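PDB 2GP4: 6-phosphogluconate dehydratase, which catalyses the dehydration of 6-phosphogluconate to 2-keto-3-deoxy-6-phosphogluconate and is captured here in an apo form without its iron-sulfur cluster. Local coordinates for residues G180-A185 and V328-A333; S148-A153 and A618-A623; E300-K305 and R332-I337; A168-I173 and L191-V196. One frame throughout, in Å; residues are numbered along the deposited sequence.

Contact 1: residues G180-A185 and V328-A333; sequences GLLIGA and VAAARA
I183 lays both its branches against three alanines, A329, A330 and A333, and apolar contact carries almost the whole of this helix pair. Chi1 of -67° puts CG1 by the other helix, 4.1 Å from A330 CA, and the extended chi2 (164°) carries its methyl CD1 on to A329 CB at 4.0 Å. The other branch turns toward the next helical turn, where CG2 approaches A333 CB at 4.4 Å. L182 adds a second point: its CB bond is directed at the partner helix, and CD1 meets A330 CB at 3.8 Å. Alanine suits these positions because a single methyl lets the larger isoleucine and leucine lie close to the helix backbone.

The helices run nearly parallel, their axes inclined by 10° and 8.8 Å apart. Helix 179-186 is the crossover helix of a beta-alpha-beta unit, and helix 322-333 packs beside it within the largely helical N-terminal part of the enzyme. Other sides of helix 179-186 are occupied as well: L181 and L182 touch F195 of the strand that follows, and I183 also packs on R149 and A153 of helix 145-160.

The two helices are joined without hydrogen bonds between them, though the carbonyl of I183 also lies against the A333 methyl. Backbone bonds such as A185 N to L181 O stay within each helix. R332 takes no part in the packing, and its guanidinium forms a salt bridge with D625.

Contact 2: residues S148-A153 and A618-A623; sequences SREVIA and ARSTSA
E150 on the helix and S620 on the C-terminal loop form the polar heart of this contact, and each carboxylate oxygen is engaged separately. OE1 serves the loop. It accepts the amide of S620 in a nearly straight bond (S620 N to E150 OE1 2.7 Å, 165°) that arrives from above the carboxylate plane, and it takes the S620 hydroxyl on its anti lone pair, with OG also 2.7 Å from OE1. The hydroxyl can join its own amide there because OG stands between backbone N and carbonyl carbon (chi1 62°); serine's short side chain keeps OG close to that amide, so both donors can reach one oxygen. T621 N adds a weak third bond to the same oxygen.

OE2 faces R149, which grips it side-on through two nitrogens: NE at 2.9 Å and NH2 at 3.0 Å from OE2, forming a salt bridge between adjacent residues of helix 145-160. The segment 618-623 has no regular secondary structure, and these bonds tie this late part of the chain to a helix of the N-terminal region. A water gives its hydrogen to E150 OE2 at 2.6 Å and also bonds T621 OG1 at 2.7 Å, a bridge back to the loop.

R149 NH2 also bonds the carbonyl of G617, and NH1 bonds H326 ND1. A618 O lies 2.9 Å from R149 NH2, but at a poor angle for a bond. On the loop, R619 points its CB away from the helix; its amide bonds S612 OG and its guanidinium makes a salt bridge with E626.

Contact 3: residues E300-K305 and R332-I337; sequences EVVNEK and RAAGII
With chi1 at -59° and chi2 at 151°, I336 stretches its CG1 arm out to the loop that joins two helices, where the methyl CD1 rests on backbone, 3.5 Å from N303 C and 3.7 Å from E304 N. V302 has CG1 anti to its backbone N (chi1 174°), which carries that methyl to A334 CB at 3.9 Å. The side chain of E304 meets I336 through its aliphatic CG, about 4.1 Å from I336 CG1 and CG2. Isoleucine fits such a place because its two branches let it meet the N303-E304 backbone with CD1 and the E304 side chain with CG1 and CG2.

Both chains turn here, each at a helix end. N303 caps helix 304-316, its OD1 accepting weakly from K305 N, while ND2 donates to E300 O at 3.1 Å and so bridges back to the preceding helix. Across the contact, helix 322-333 ends in a Schellman motif, with I336 N bonded to A331 O and G335 N to R332 O; G335 is the C-prime residue, whose positive phi favours glycine.

Helix 23-51 packs on this contact, with I32 and S36 against I336 and R40 bonding the carbonyl of A334. Helix 179-186 packs L182 against V302, and L186 against V302 and A334.

Contact 4: residues A168-I173 and L191-V196; sequences ALLLGI and LPMLFV
L170 holds the centre of the ladder between the two strands: its carbonyl takes the amide of V196 in a short, nearly straight bond (V196 N to L170 O 2.8 Å, 171°), and its own amide gives to L194 O at 3.1 Å. One step earlier, A168 N donates to P192 O, also at 3.1 Å, and its carbonyl receives a weaker bond from L194 N at 3.4 Å. Proline can stand at this end because only its carbonyl is needed. A168 and L170 each bond the two residues flanking the one they face, while L169 between them bonds strand 120-124, the alternation expected of parallel pairing.

The pairing is that of a beta-alpha-beta unit: strand 167-171 leads into helix 179-186, which returns the chain to strand 193-195 alongside. Strand 120-124 lies on the other side of strand 167-171 and runs antiparallel to it.

On the sheet face that carries A168, L170, M193 and F195, the methyl CD1 of L170 sits over the F195 ring in a CH-pi contact, 3.8 Å from its centroid and offset toward the rim. The selenomethionine M193 runs out extended, and its CG touches A168 CB at 3.7 Å; alanine leaves room for this long chain. The crossover helix covers that face with L181, L182 and A185. The L169 and L194 face is turned to V285 of helix 272-287. There L169 CD2 crosses to V196 CG2 at 3.8 Å, while L171 lies side by side with V196, CD2 3.7 Å from V196 CB.

Contact 4 joins the two strands of a beta-alpha-beta unit, and contact 1 packs the helix between them, 179-186, on helix 322-333; their centres are about 13 Å apart and F195 and M193 touch the helix directly. Contact 3 lies about 9 Å from contact 1 between centres and shares R332 and A333, at the end of helix 322-333. Contact 2, about 8 Å from contact 1, brings the last part of the chain back to helix 145-160, where R149 meets A329. Along the chain contact 4 closes before contact 3 opens, and contact 2 spans all the others. The C-terminal end is thereby anchored to the helical N-terminal region.

Contact 1: residues G180-A185 and V328-A333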
loop_
_atom_site.group_PDB
_atom_site.type_symbol
_atom_site.label_atom_id
_atom_site.label_comp_id
_atom_site.label_asym_id
_atom_site.label_seq_id
_atom_site.Cartn_x
_atom_site.Cartn_y
_atom_site.Cartn_z
ATOM N N GLY A 180 -8.646 5.418 -1.773
ATOM C CA GLY A 180 -10.059 5.685 -2.007
ATOM C C GLY A 180 -10.278 6.863 -2.932
ATOM O O GLY A 180 -11.063 6.782 -3.877
ATOM N N LEU A 181 -9.577 7.961 -2.665
ATOM C CA LEU A 181 -9.626 9.141 -3.529
ATOM C C LEU A 181 -9.140 8.788 -4.929
ATOM O O LEU A 181 -9.794 9.131 -5.915
ATOM C CB LEU A 181 -8.783 10.277 -2.953
ATOM C CG LEU A 181 -9.271 10.945 -1.668
ATOM C CD1 LEU A 181 -8.092 11.566 -0.917
ATOM C CD2 LEU A 181 -10.356 11.990 -1.958
ATOM N N LEU A 182 -8.014 8.075 -5.001
ATOM C CA LEU A 182 -7.420 7.671 -6.274
ATOM C C LEU A 182 -8.407 6.860 -7.105
ATOM O O LEU A 182 -8.647 7.186 -8.263
ATOM C CB LEU A 182 -6.131 6.863 -6.061
ATOM C CG LEU A 182 -4.912 7.145 -6.964
ATOM C CD1 LEU A 182 -3.888 6.016 -6.891
ATOM C CD2 LEU A 182 -5.270 7.435 -8.414
ATOM N N ILE A 183 -8.972 5.812 -6.505
ATOM C CA ILE A 183 -9.971 4.967 -7.164
ATOM C C ILE A 183 -11.119 5.811 -7.719
ATOM O O ILE A 183 -11.462 5.695 -8.899
ATOM C CB ILE A 183 -10.530 3.877 -6.210
ATOM C CG1 ILE A 183 -9.432 2.872 -5.848
ATOM C CG2 ILE A 183 -11.713 3.149 -6.855
ATOM C CD1 ILE A 183 -9.737 2.005 -4.637
ATOM N N GLY A 184 -11.695 6.663 -6.868
ATOM C CA GLY A 184 -12.794 7.537 -7.272
ATOM C C GLY A 184 -12.385 8.487 -8.379
ATOM O O GLY A 184 -13.143 8.717 -9.320
ATOM N N ALA A 185 -11.177 9.036 -8.264
ATOM C CA ALA A 185 -10.641 9.964 -9.253
ATOM C C ALA A 185 -10.510 9.315 -10.633
ATOM O O ALA A 185 -10.819 9.946 -11.644
ATOM C CB ALA A 185 -9.307 10.505 -8.801
ATOM N N VAL A 328 -3.308 -2.604 -6.294
ATOM C CA VAL A 328 -4.042 -3.482 -7.210
ATOM C C VAL A 328 -5.450 -2.939 -7.501
ATOM O O VAL A 328 -5.922 -3.002 -8.641
ATOM C CB VAL A 328 -4.102 -4.939 -6.655
ATOM C CG1 VAL A 328 -5.060 -5.813 -7.456
ATOM C CG2 VAL A 328 -2.725 -5.549 -6.649
ATOM N N ALA A 329 -6.106 -2.400 -6.473
ATOM C CA ALA A 329 -7.426 -1.788 -6.624
ATOM C C ALA A 329 -7.373 -0.490 -7.428
ATOM O O ALA A 329 -8.256 -0.224 -8.253
ATOM C CB ALA A 329 -8.063 -1.545 -5.271
ATOM N N ALA A 330 -6.343 0.317 -7.186
ATOM C CA ALA A 330 -6.166 1.566 -7.937
ATOM C C ALA A 330 -5.896 1.264 -9.403
ATOM O O ALA A 330 -6.515 1.859 -10.280
ATOM C CB ALA A 330 -5.046 2.408 -7.345
ATOM N N ALA A 331 -4.986 0.325 -9.657
ATOM C CA ALA A 331 -4.620 -0.053 -11.021
ATOM C C ALA A 331 -5.807 -0.627 -11.800
ATOM O O ALA A 331 -6.003 -0.291 -12.969
ATOM C CB ALA A 331 -3.450 -1.034 -11.019
ATOM N N ARG A 332 -6.591 -1.482 -11.142
ATOM C CA ARG A 332 -7.758 -2.107 -11.765
ATOM C C ARG A 332 -8.762 -1.077 -12.249
ATOM O O ARG A 332 -9.330 -1.229 -13.327
ATOM C CB ARG A 332 -8.441 -3.108 -10.826
ATOM C CG ARG A 332 -9.426 -4.048 -11.538
ATOM C CD ARG A 332 -8.716 -4.877 -12.609
ATOM N NE ARG A 332 -9.618 -5.407 -13.628
ATOM C CZ ARG A 332 -9.981 -4.749 -14.728
ATOM N NH1 ARG A 332 -9.539 -3.517 -14.952
ATOM N NH2 ARG A 332 -10.793 -5.325 -15.609
ATOM N N ALA A 333 -8.960 -0.028 -11.452
ATOM C CA ALA A 333 -9.837 1.078 -11.820
ATOM C C ALA A 333 -9.381 1.709 -13.132
ATOM O O ALA A 333 -10.201 2.181 -13.915
ATOM C CB ALA A 333 -9.887 2.125 -10.704
#

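Contact 2: residues S148-A153 and A618-A623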
loop_
_atom_site.group_PDB
_atom_site.type_symbol
_atom_site.label_atom_id
_atom_site.label_comp_id
_atom_site.label_asym_id
_atom_site.label_seq_id
_atom_site.Cartn_x
_atom_site.Cartn_y
_atom_site.Cartn_z
ATOM N N SER A 148 -14.170 1.524 4.257
ATOM C CA SER A 148 -14.185 2.985 4.129
ATOM C C SER A 148 -13.470 3.499 2.875
ATOM O O SER A 148 -13.770 4.592 2.397
ATOM C CB SER A 148 -13.597 3.656 5.371
ATOM O OG SER A 148 -12.216 3.373 5.493
ATOM N N ARG A 149 -12.523 2.719 2.359
ATOM C CA ARG A 149 -11.894 3.033 1.076
ATOM C C ARG A 149 -12.943 3.059 -0.033
ATOM O O ARG A 149 -12.960 3.976 -0.850
ATOM C CB ARG A 149 -10.792 2.028 0.727
ATOM C CG ARG A 149 -10.150 2.275 -0.634
ATOM C CD ARG A 149 -9.321 1.090 -1.078
ATOM N NE ARG A 149 -10.148 -0.005 -1.588
ATOM C CZ ARG A 149 -9.687 -1.203 -1.941
ATOM N NH1 ARG A 149 -8.393 -1.498 -1.836
ATOM N NH2 ARG A 149 -10.534 -2.119 -2.394
ATOM N N GLU A 150 -13.817 2.055 -0.041
ATOM C CA GLU A 150 -14.880 1.969 -1.036
ATOM C C GLU A 150 -15.855 3.137 -0.882
ATOM O O GLU A 150 -16.315 3.716 -1.885
ATOM C CB GLU A 150 -15.608 0.622 -0.949
ATOM C CG GLU A 150 -14.686 -0.608 -1.079
ATOM C CD GLU A 150 -14.047 -0.706 -2.453
ATOM O OE1 GLU A 150 -14.704 -1.232 -3.375
ATOM O OE2 GLU A 150 -12.895 -0.246 -2.617
ATOM N N VAL A 151 -16.140 3.497 0.372
ATOM C CA VAL A 151 -17.031 4.613 0.672
ATOM C C VAL A 151 -16.425 5.931 0.183
ATOM O O VAL A 151 -17.122 6.720 -0.453
ATOM C CB VAL A 151 -17.404 4.676 2.174
ATOM C CG1 VAL A 151 -18.294 5.889 2.465
ATOM C CG2 VAL A 151 -18.098 3.395 2.604
ATOM N N ILE A 152 -15.136 6.146 0.463
ATOM C CA ILE A 152 -14.382 7.336 -0.006
ATOM C C ILE A 152 -14.376 7.444 -1.541
ATOM O O ILE A 152 -14.590 8.526 -2.090
ATOM C CB ILE A 152 -12.916 7.351 0.555
ATOM C CG1 ILE A 152 -12.919 7.633 2.063
ATOM C CG2 ILE A 152 -12.027 8.379 -0.175
ATOM C CD1 ILE A 152 -11.686 7.118 2.795
ATOM N N ALA A 153 -14.129 6.317 -2.213
ATOM C CA ALA A 153 -14.202 6.224 -3.672
ATOM C C ALA A 153 -15.559 6.673 -4.230
ATOM O O ALA A 153 -15.624 7.430 -5.199
ATOM C CB ALA A 153 -13.887 4.796 -4.129
ATOM N N ALA A 618 -9.471 -6.465 -3.103
ATOM C CA ALA A 618 -10.641 -6.435 -2.208
ATOM C C ALA A 618 -11.637 -5.335 -2.596
ATOM O O ALA A 618 -12.053 -4.514 -1.763
ATOM C CB ALA A 618 -10.211 -6.311 -0.748
ATOM N N ARG A 619 -12.002 -5.335 -3.875
ATOM C CA ARG A 619 -12.898 -4.339 -4.459
ATOM C C ARG A 619 -14.342 -4.756 -4.258
ATOM O O ARG A 619 -14.646 -5.946 -4.220
ATOM C CB ARG A 619 -12.663 -4.215 -5.969
ATOM C CG ARG A 619 -11.243 -3.887 -6.421
ATOM C CD ARG A 619 -11.209 -3.610 -7.926
ATOM N NE ARG A 619 -11.634 -4.775 -8.707
ATOM C CZ ARG A 619 -12.352 -4.718 -9.827
ATOM N NH1 ARG A 619 -12.750 -3.552 -10.318
ATOM N NH2 ARG A 619 -12.680 -5.835 -10.455
ATOM N N SER A 620 -15.227 -3.773 -4.133
ATOM C CA SER A 620 -16.661 -3.997 -4.268
ATOM C C SER A 620 -17.130 -3.282 -5.535
ATOM O O SER A 620 -18.233 -3.518 -6.031
ATOM C CB SER A 620 -17.422 -3.486 -3.041
ATOM O OG SER A 620 -17.246 -2.086 -2.880
ATOM N N THR A 621 -16.270 -2.414 -6.056
ATOM C CA THR A 621 -16.600 -1.604 -7.227
ATOM C C THR A 621 -16.265 -2.323 -8.532
ATOM O O THR A 621 -15.591 -3.358 -8.531
ATOM C CB THR A 621 -15.874 -0.239 -7.200
ATOM O OG1 THR A 621 -14.459 -0.449 -7.094
ATOM C CG2 THR A 621 -16.345 0.609 -6.023
ATOM N N SER A 622 -16.770 -1.773 -9.633
ATOM C CA SER A 622 -16.423 -2.222 -10.973
ATOM C C SER A 622 -15.587 -1.166 -11.674
ATOM O O SER A 622 -15.691 0.021 -11.366
ATOM C CB SER A 622 -17.680 -2.489 -11.790
ATOM O OG SER A 622 -18.380 -3.593 -11.267
ATOM N N ALA A 623 -14.752 -1.619 -12.607
ATOM C CA ALA A 623 -13.963 -0.740 -13.457
ATOM C C ALA A 623 -14.762 -0.419 -14.715
ATOM O O ALA A 623 -15.633 -1.199 -15.113
ATOM C CB ALA A 623 -12.653 -1.410 -13.821
HETATM O O HOH W 1 -12.529 -0.173 -5.230
#

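Contact 3: residues E300-K305 and R332-I337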
loop_
_atom_site.group_PDB
_atom_site.type_symbol
_atom_site.label_atom_id
_atom_site.label_comp_id
_atom_site.label_asym_id
_atom_site.label_seq_id
_atom_site.Cartn_x
_atom_site.Cartn_y
_atom_site.Cartn_z
ATOM N N GLU A 300 -4.219 8.755 -17.401
ATOM C CA GLU A 300 -3.041 8.508 -18.228
ATOM C C GLU A 300 -1.761 8.555 -17.403
ATOM O O GLU A 300 -0.828 7.791 -17.659
ATOM C CB GLU A 300 -2.951 9.517 -19.369
ATOM C CG GLU A 300 -3.824 9.191 -20.563
ATOM C CD GLU A 300 -3.557 10.107 -21.742
ATOM O OE1 GLU A 300 -2.605 10.924 -21.666
ATOM O OE2 GLU A 300 -4.300 10.011 -22.748
ATOM N N VAL A 301 -1.719 9.457 -16.421
ATOM C CA VAL A 301 -0.580 9.551 -15.509
ATOM C C VAL A 301 -0.457 8.237 -14.731
ATOM O O VAL A 301 0.641 7.703 -14.563
ATOM C CB VAL A 301 -0.695 10.763 -14.561
ATOM C CG1 VAL A 301 0.463 10.785 -13.562
ATOM C CG2 VAL A 301 -0.722 12.056 -15.363
ATOM N N VAL A 302 -1.597 7.716 -14.281
ATOM C CA VAL A 302 -1.664 6.350 -13.791
ATOM C C VAL A 302 -1.640 5.433 -15.015
ATOM O O VAL A 302 -2.554 5.456 -15.845
ATOM C CB VAL A 302 -2.921 6.098 -12.920
ATOM C CG1 VAL A 302 -3.030 4.631 -12.543
ATOM C CG2 VAL A 302 -2.904 6.988 -11.661
ATOM N N ASN A 303 -0.563 4.662 -15.133
ATOM C CA ASN A 303 -0.381 3.713 -16.229
ATOM C C ASN A 303 0.449 2.544 -15.727
ATOM O O ASN A 303 0.845 2.534 -14.562
ATOM C CB ASN A 303 0.275 4.375 -17.452
ATOM C CG ASN A 303 1.649 4.949 -17.146
ATOM O OD1 ASN A 303 2.577 4.224 -16.787
ATOM N ND2 ASN A 303 1.786 6.254 -17.298
ATOM N N GLU A 304 0.712 1.575 -16.600
ATOM C CA GLU A 304 1.437 0.363 -16.229
ATOM C C GLU A 304 2.815 0.653 -15.623
ATOM O O GLU A 304 3.180 0.066 -14.602
ATOM C CB GLU A 304 1.559 -0.588 -17.423
ATOM C CG GLU A 304 0.218 -1.005 -18.051
ATOM C CD GLU A 304 -0.166 -0.195 -19.293
ATOM O OE1 GLU A 304 0.028 1.037 -19.315
ATOM O OE2 GLU A 304 -0.678 -0.803 -20.259
ATOM N N LYS A 305 3.560 1.568 -16.239
ATOM C CA LYS A 305 4.901 1.918 -15.767
ATOM C C LYS A 305 4.869 2.613 -14.407
ATOM O O LYS A 305 5.719 2.348 -13.548
ATOM C CB LYS A 305 5.615 2.819 -16.771
ATOM C CG LYS A 305 6.027 2.136 -18.060
ATOM C CD LYS A 305 6.443 3.165 -19.083
ATOM C CE LYS A 305 6.505 2.567 -20.474
ATOM N NZ LYS A 305 7.736 1.748 -20.677
ATOM N N ARG A 332 -6.591 -1.482 -11.142
ATOM C CA ARG A 332 -7.758 -2.107 -11.765
ATOM C C ARG A 332 -8.762 -1.077 -12.249
ATOM O O ARG A 332 -9.330 -1.229 -13.327
ATOM C CB ARG A 332 -8.441 -3.108 -10.826
ATOM C CG ARG A 332 -9.426 -4.048 -11.538
ATOM C CD ARG A 332 -8.716 -4.877 -12.609
ATOM N NE ARG A 332 -9.618 -5.407 -13.628
ATOM C CZ ARG A 332 -9.981 -4.749 -14.728
ATOM N NH1 ARG A 332 -9.539 -3.517 -14.952
ATOM N NH2 ARG A 332 -10.793 -5.325 -15.609
ATOM N N ALA A 333 -8.960 -0.028 -11.452
ATOM C CA ALA A 333 -9.837 1.078 -11.820
ATOM C C ALA A 333 -9.381 1.709 -13.132
ATOM O O ALA A 333 -10.201 2.181 -13.915
ATOM C CB ALA A 333 -9.887 2.125 -10.704
ATOM N N ALA A 334 -8.072 1.689 -13.368
ATOM C CA ALA A 334 -7.473 2.296 -14.557
ATOM C C ALA A 334 -7.243 1.295 -15.684
ATOM O O ALA A 334 -6.490 1.576 -16.624
ATOM C CB ALA A 334 -6.168 2.992 -14.186
ATOM N N GLY A 335 -7.884 0.130 -15.584
ATOM C CA GLY A 335 -7.783 -0.906 -16.612
ATOM C C GLY A 335 -6.500 -1.721 -16.575
ATOM O O GLY A 335 -6.195 -2.456 -17.523
ATOM N N ILE A 336 -5.756 -1.607 -15.477
ATOM C CA ILE A 336 -4.469 -2.278 -15.335
ATOM C C ILE A 336 -4.567 -3.441 -14.354
ATOM O O ILE A 336 -4.981 -3.262 -13.207
ATOM C CB ILE A 336 -3.365 -1.279 -14.908
ATOM C CG1 ILE A 336 -3.252 -0.155 -15.948
ATOM C CG2 ILE A 336 -2.023 -1.990 -14.751
ATOM C CD1 ILE A 336 -2.777 1.177 -15.399
ATOM N N ILE A 337 -4.189 -4.631 -14.816
ATOM C CA ILE A 337 -4.319 -5.848 -14.017
ATOM C C ILE A 337 -2.968 -6.305 -13.470
ATOM O O ILE A 337 -2.090 -6.708 -14.234
ATOM C CB ILE A 337 -4.990 -6.992 -14.825
ATOM C CG1 ILE A 337 -6.265 -6.482 -15.518
ATOM C CG2 ILE A 337 -5.262 -8.204 -13.918
ATOM C CD1 ILE A 337 -7.007 -7.513 -16.363
#

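Contact 4: residues A168-I173 and L191-V196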
loop_
_atom_site.group_PDB
_atom_site.type_symbol
_atom_site.label_atom_id
_atom_site.label_comp_id
_atom_site.label_asym_id
_atom_site.label_seq_id
_atom_site.Cartn_x
_atom_site.Cartn_y
_atom_site.Cartn_z
ATOM N N ALA A 168 -9.116 18.987 -11.007
ATOM C CA ALA A 168 -9.439 18.876 -9.592
ATOM C C ALA A 168 -8.212 18.816 -8.684
ATOM O O ALA A 168 -7.090 18.572 -9.135
ATOM C CB ALA A 168 -10.354 17.673 -9.349
ATOM N N LEU A 169 -8.451 19.068 -7.399
ATOM C CA LEU A 169 -7.436 18.950 -6.362
ATOM C C LEU A 169 -7.930 18.023 -5.254
ATOM O O LEU A 169 -9.083 18.102 -4.830
ATOM C CB LEU A 169 -7.073 20.327 -5.804
ATOM C CG LEU A 169 -6.379 21.299 -6.764
ATOM C CD1 LEU A 169 -6.301 22.699 -6.159
ATOM C CD2 LEU A 169 -4.992 20.811 -7.142
ATOM N N LEU A 170 -7.052 17.137 -4.796
ATOM C CA LEU A 170 -7.420 16.140 -3.800
ATOM C C LEU A 170 -6.618 16.326 -2.512
ATOM O O LEU A 170 -5.387 16.307 -2.533
ATOM C CB LEU A 170 -7.242 14.724 -4.370
ATOM C CG LEU A 170 -7.850 14.427 -5.750
ATOM C CD1 LEU A 170 -7.513 13.024 -6.228
ATOM C CD2 LEU A 170 -9.363 14.636 -5.757
ATOM N N LEU A 171 -7.327 16.518 -1.400
ATOM C CA LEU A 171 -6.706 16.777 -0.100
ATOM C C LEU A 171 -6.862 15.569 0.829
ATOM O O LEU A 171 -7.863 15.453 1.544
ATOM C CB LEU A 171 -7.320 18.029 0.553
ATOM C CG LEU A 171 -7.639 19.293 -0.257
ATOM C CD1 LEU A 171 -8.264 20.351 0.647
ATOM C CD2 LEU A 171 -6.422 19.865 -0.970
ATOM N N GLY A 172 -5.876 14.676 0.827
ATOM C CA GLY A 172 -5.999 13.420 1.562
ATOM C C GLY A 172 -4.792 12.994 2.377
ATOM O O GLY A 172 -3.646 13.252 2.000
ATOM N N ILE A 173 -5.070 12.310 3.486
ATOM C CA ILE A 173 -4.053 11.915 4.458
ATOM C C ILE A 173 -3.160 10.798 3.923
ATOM O O ILE A 173 -2.128 11.076 3.316
ATOM C CB ILE A 173 -4.686 11.541 5.841
ATOM C CG1 ILE A 173 -5.457 12.730 6.438
ATOM C CG2 ILE A 173 -3.616 11.037 6.832
ATOM C CD1 ILE A 173 -6.918 12.824 6.015
ATOM N N LEU A 191 -9.918 14.040 -16.541
ATOM C CA LEU A 191 -9.531 15.299 -15.915
ATOM C C LEU A 191 -8.091 15.225 -15.402
ATOM O O LEU A 191 -7.662 14.176 -14.923
ATOM C CB LEU A 191 -10.475 15.642 -14.753
ATOM C CG LEU A 191 -11.995 15.690 -14.961
ATOM C CD1 LEU A 191 -12.683 16.081 -13.661
ATOM C CD2 LEU A 191 -12.406 16.642 -16.091
ATOM N N PRO A 192 -7.331 16.333 -15.527
ATOM C CA PRO A 192 -6.059 16.433 -14.818
ATOM C C PRO A 192 -6.310 16.679 -13.336
ATOM O O PRO A 192 -7.254 17.398 -12.976
ATOM C CB PRO A 192 -5.403 17.666 -15.440
ATOM C CG PRO A 192 -6.541 18.495 -15.923
ATOM C CD PRO A 192 -7.600 17.527 -16.351
HETATM N N MSE A 193 -5.482 16.075 -12.489
HETATM C CA MSE A 193 -5.615 16.234 -11.049
HETATM C C MSE A 193 -4.269 16.156 -10.358
HETATM O O MSE A 193 -3.338 15.522 -10.857
HETATM C CB MSE A 193 -6.554 15.178 -10.464
HETATM C CG MSE A 193 -8.003 15.310 -10.904
HETATM SE SE MSE A 193 -9.051 13.871 -10.168
HETATM C CE MSE A 193 -10.634 13.994 -11.280
ATOM N N LEU A 194 -4.181 16.819 -9.209
ATOM C CA LEU A 194 -3.015 16.737 -8.345
ATOM C C LEU A 194 -3.457 16.461 -6.923
ATOM O O LEU A 194 -4.455 17.023 -6.458
ATOM C CB LEU A 194 -2.223 18.046 -8.368
ATOM C CG LEU A 194 -1.172 18.261 -9.454
ATOM C CD1 LEU A 194 -1.798 18.592 -10.805
ATOM C CD2 LEU A 194 -0.232 19.369 -9.023
ATOM N N PHE A 195 -2.713 15.592 -6.244
ATOM C CA PHE A 195 -2.858 15.416 -4.809
ATOM C C PHE A 195 -2.103 16.537 -4.090
ATOM O O PHE A 195 -0.985 16.893 -4.476
ATOM C CB PHE A 195 -2.339 14.045 -4.375
ATOM C CG PHE A 195 -3.314 12.917 -4.614
ATOM C CD1 PHE A 195 -3.421 12.323 -5.868
ATOM C CD2 PHE A 195 -4.120 12.445 -3.576
ATOM C CE1 PHE A 195 -4.316 11.277 -6.087
ATOM C CE2 PHE A 195 -5.017 11.397 -3.788
ATOM C CZ PHE A 195 -5.116 10.814 -5.045
ATOM N N VAL A 196 -2.733 17.101 -3.063
ATOM C CA VAL A 196 -2.160 18.198 -2.296
ATOM C C VAL A 196 -1.991 17.756 -0.836
ATOM O O VAL A 196 -2.953 17.760 -0.066
ATOM C CB VAL A 196 -3.028 19.480 -2.389
ATOM C CG1 VAL A 196 -2.340 20.650 -1.711
ATOM C CG2 VAL A 196 -3.333 19.829 -3.839
#